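Local coordinates for ofchtiv-allosamidin (Ostrinia furnacalis, PDB 6JMB), which probably hydrolyses the beta-1,4 links of chitin as a group IV insect chitinase of glycoside hydrolase family 18, and binds the inhibitor allosamidin, at residues A[243-249]-A[339-345]. Sequence-based numbering, arbitrary orientation.
With AMI (allosamizoline), chain C; NAA (2-acetamido-2-deoxy-beta-D-allopyranose), chain B.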
loop_
_atom_site.group_PDB
_atom_site.type_symbol
_atom_site.label_atom_id
_atom_site.label_comp_id
_atom_site.label_asym_id
_atom_site.label_seq_id
_atom_site.Cartn_x
_atom_site.Cartn_y
_atom_site.Cartn_z
ATOM N N LEU A 243 -2.542 14.354 -0.175
ATOM C CA LEU A 243 -2.350 13.268 0.779
ATOM C C LEU A 243 -3.424 12.220 0.521
ATOM O O LEU A 243 -4.613 12.464 0.755
ATOM C CB LEU A 243 -2.429 13.780 2.214
ATOM C CG LEU A 243 -1.770 12.907 3.296
ATOM C CD1 LEU A 243 -1.684 13.680 4.599
ATOM C CD2 LEU A 243 -2.489 11.586 3.543
ATOM N N VAL A 244 -3.001 11.056 0.049
ATOM C CA VAL A 244 -3.894 9.935 -0.211
ATOM C C VAL A 244 -3.590 8.877 0.838
ATOM O O VAL A 244 -2.447 8.415 0.954
ATOM C CB VAL A 244 -3.717 9.396 -1.637
ATOM C CG1 VAL A 244 -4.694 8.262 -1.902
ATOM C CG2 VAL A 244 -3.916 10.517 -2.655
ATOM N N MET A 245 -4.597 8.512 1.618
ATOM C CA MET A 245 -4.385 7.703 2.812
ATOM C C MET A 245 -4.468 6.221 2.470
ATOM O O MET A 245 -5.491 5.752 1.960
ATOM C CB MET A 245 -5.426 8.055 3.870
ATOM C CG MET A 245 -5.086 7.492 5.233
ATOM S SD MET A 245 -6.403 7.766 6.434
ATOM C CE MET A 245 -7.430 6.334 6.123
ATOM N N GLY A 246 -3.401 5.487 2.770
ATOM C CA GLY A 246 -3.385 4.064 2.481
ATOM C C GLY A 246 -4.235 3.262 3.449
ATOM O O GLY A 246 -4.355 3.587 4.634
ATOM N N VAL A 247 -4.837 2.198 2.920
ATOM C CA VAL A 247 -5.539 1.193 3.723
ATOM C C VAL A 247 -5.152 -0.191 3.227
ATOM O O VAL A 247 -4.831 -0.389 2.047
ATOM C CB VAL A 247 -7.076 1.358 3.652
ATOM C CG1 VAL A 247 -7.495 2.731 4.170
ATOM C CG2 VAL A 247 -7.585 1.135 2.225
ATOM N N PRO A 248 -5.158 -1.176 4.130
ATOM C CA PRO A 248 -4.756 -2.536 3.742
ATOM C C PRO A 248 -5.935 -3.452 3.446
ATOM O O PRO A 248 -6.937 -3.440 4.166
ATOM C CB PRO A 248 -4.012 -3.026 4.988
ATOM C CG PRO A 248 -4.784 -2.377 6.126
ATOM C CD PRO A 248 -5.292 -1.038 5.598
ATOM N N PHE A 249 -5.808 -4.281 2.409
ATOM C CA PHE A 249 -6.759 -5.346 2.119
ATOM C C PHE A 249 -6.230 -6.698 2.584
ATOM O O PHE A 249 -6.643 -7.743 2.067
ATOM C CB PHE A 249 -7.084 -5.400 0.623
ATOM C CG PHE A 249 -8.058 -4.348 0.147
ATOM C CD1 PHE A 249 -8.352 -3.210 0.893
ATOM C CD2 PHE A 249 -8.686 -4.519 -1.075
ATOM C CE1 PHE A 249 -9.256 -2.258 0.414
ATOM C CE2 PHE A 249 -9.586 -3.579 -1.558
ATOM C CZ PHE A 249 -9.878 -2.447 -0.814
ATOM N N LEU A 339 -8.891 14.733 3.109
ATOM C CA LEU A 339 -7.793 14.129 2.372
ATOM C C LEU A 339 -8.206 13.881 0.925
ATOM O O LEU A 339 -9.389 13.758 0.597
ATOM C CB LEU A 339 -7.363 12.824 3.039
ATOM C CG LEU A 339 -6.942 12.924 4.504
ATOM C CD1 LEU A 339 -6.380 11.589 4.986
ATOM C CD2 LEU A 339 -5.930 14.059 4.703
ATOM N N ARG A 340 -7.199 13.803 0.049
ATOM C CA ARG A 340 -7.452 13.677 -1.381
ATOM C C ARG A 340 -8.136 12.361 -1.733
ATOM O O ARG A 340 -8.867 12.287 -2.727
ATOM C CB ARG A 340 -6.139 13.820 -2.140
ATOM C CG ARG A 340 -6.264 13.657 -3.645
ATOM C CD ARG A 340 -7.169 14.739 -4.227
ATOM N NE ARG A 340 -7.314 14.621 -5.675
ATOM C CZ ARG A 340 -6.348 14.886 -6.550
ATOM N NH1 ARG A 340 -5.154 15.291 -6.130
ATOM N NH2 ARG A 340 -6.576 14.752 -7.848
ATOM N N GLY A 341 -7.921 11.313 -0.949
ATOM C CA GLY A 341 -8.603 10.070 -1.229
ATOM C C GLY A 341 -7.987 8.922 -0.463
ATOM O O GLY A 341 -7.332 9.116 0.567
ATOM N N ILE A 342 -8.209 7.731 -1.001
ATOM C CA ILE A 342 -7.826 6.477 -0.366
ATOM C C ILE A 342 -6.969 5.688 -1.342
ATOM O O ILE A 342 -7.285 5.596 -2.537
ATOM C CB ILE A 342 -9.069 5.653 0.036
ATOM C CG1 ILE A 342 -9.904 6.415 1.065
ATOM C CG2 ILE A 342 -8.679 4.274 0.572
ATOM C CD1 ILE A 342 -9.199 6.655 2.380
ATOM N N MET A 343 -5.868 5.146 -0.834
ATOM C CA MET A 343 -5.004 4.233 -1.566
ATOM C C MET A 343 -5.135 2.865 -0.909
ATOM O O MET A 343 -5.293 2.777 0.312
ATOM C CB MET A 343 -3.550 4.722 -1.461
ATOM C CG MET A 343 -2.513 3.805 -2.059
ATOM S SD MET A 343 -0.833 4.463 -1.880
ATOM C CE MET A 343 -0.455 4.086 -0.169
ATOM N N LEU A 344 -5.092 1.797 -1.704
ATOM C CA LEU A 344 -5.228 0.465 -1.141
ATOM C C LEU A 344 -4.138 -0.470 -1.638
ATOM O O LEU A 344 -3.840 -0.525 -2.832
ATOM C CB LEU A 344 -6.611 -0.138 -1.429
ATOM C CG LEU A 344 -6.932 -0.253 -2.913
ATOM C CD1 LEU A 344 -7.577 -1.594 -3.241
ATOM C CD2 LEU A 344 -7.855 0.887 -3.340
ATOM N N TRP A 345 -3.556 -1.212 -0.709
ATOM C CA TRP A 345 -2.732 -2.370 -1.030
ATOM C C TRP A 345 -3.471 -3.582 -0.485
ATOM O O TRP A 345 -3.580 -3.733 0.738
ATOM C CB TRP A 345 -1.353 -2.281 -0.368
ATOM C CG TRP A 345 -0.521 -3.423 -0.835
ATOM C CD1 TRP A 345 -0.454 -4.681 -0.285
ATOM C CD2 TRP A 345 0.292 -3.453 -2.011
ATOM N NE1 TRP A 345 0.377 -5.482 -1.045
ATOM C CE2 TRP A 345 0.841 -4.752 -2.108
ATOM C CE3 TRP A 345 0.617 -2.508 -2.989
ATOM C CZ2 TRP A 345 1.697 -5.124 -3.144
ATOM C CZ3 TRP A 345 1.469 -2.879 -4.015
ATOM C CH2 TRP A 345 2.000 -4.175 -4.081
HETATM C C1 AMI C . 3.604 -2.089 0.380
HETATM C C2 AMI C . 4.829 -2.126 -0.621
HETATM C C3 AMI C . 4.785 -3.458 -1.183
HETATM C C4 AMI C . 4.190 -4.362 -0.027
HETATM C C5 AMI C . 3.065 -3.545 0.402
HETATM C C6 AMI C . 2.508 -3.948 1.817
HETATM C C7 AMI C . 3.308 -0.672 -1.303
HETATM C C8 AMI C . 3.427 0.990 -3.227
HETATM C C9 AMI C . 1.315 0.853 -1.783
HETATM N N2 AMI C . 4.601 -1.181 -1.495
HETATM N N7 AMI C . 2.690 0.390 -2.107
HETATM O O3 AMI C . 6.080 -3.864 -1.623
HETATM O O4 AMI C . 3.673 -5.617 -0.450
HETATM O O6 AMI C . 3.577 -3.933 2.741
HETATM O O7 AMI C . 2.631 -1.235 -0.262
HETATM C C1 NAA B . 4.632 -6.624 -0.541
HETATM C C2 NAA B . 3.944 -7.979 -0.512
HETATM C C3 NAA B . 4.880 -9.096 -0.781
HETATM C C4 NAA B . 5.602 -8.889 -2.099
HETATM C C5 NAA B . 6.302 -7.537 -2.082
HETATM C C6 NAA B . 6.996 -7.217 -3.371
HETATM C C7 NAA B . 1.879 -8.060 1.000
HETATM C C8 NAA B . 1.299 -8.101 2.418
HETATM N N2 NAA B . 3.357 -8.057 0.869
HETATM O O3 NAA B . 5.831 -9.156 0.326
HETATM O O4 NAA B . 6.606 -9.895 -2.341
HETATM O O5 NAA B . 5.302 -6.494 -1.862
HETATM O O6 NAA B . 7.667 -5.988 -3.196
HETATM O O7 NAA B . 1.195 -8.047 0.049
#
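Met245 and Val247 pair in parallel with Ile342 and Leu344, and four backbone hydrogen bonds join strand 243-248 to strand 341-345. Met245 N gives a nearly straight bond to Gly341 O (3.0 Å, 168°), and Met245 O receives Met343 N from above its carbonyl plane. One more bond at each end extends the ladder, from Arg340 N to Leu243 O and from Phe249 N to Trp345 O, the latter at 2.8 Å.

The outer face is packed tightly with branched and aromatic groups. With CG1 of Val247 anti to the carbonyl carbon (chi1 -60°), CG2 falls between the backbone N and the carbonyl carbon and lies 3.7 Å from Ile342 CG2, while the bent end of Met245 runs side by side with Ile342 and brings CE to its CD1. Leu344 lays CD1 over one face of the Phe249 ring, toward its rim, in a CH-pi contact 3.7 Å from the centroid. Helix 324-336 covers Val247 and Ile342, and helix 226-235 covers Met245, so apolar residues suit this side.

At the N-terminal end of the pair this close packing gives way to partly exposed Arg340, which rests its aliphatic CB and CG on Val244 CG2, then turns its charged end away to Asp3 O and Glu241 O.

On the inner face, Val244 CG1 packs against Met343 CB at 3.7 Å. Gly246, with no side chain, lets Met343 pack close over its CA. Trp345, with CG anti to the backbone N (chi1 -175°), swings its indole away from strand 243-248 and under the inhibitor: C5 of the allosamizoline sits 3.5 Å above the ring plane, and NE1 donates in plane to O7 of the neighbouring N-acetylallosamine. Strands seven and eight of the TIM barrel, with a tryptophan at the C-terminal end of strand eight flooring the sugar-binding cleft, are characteristic of family 18 chitinases.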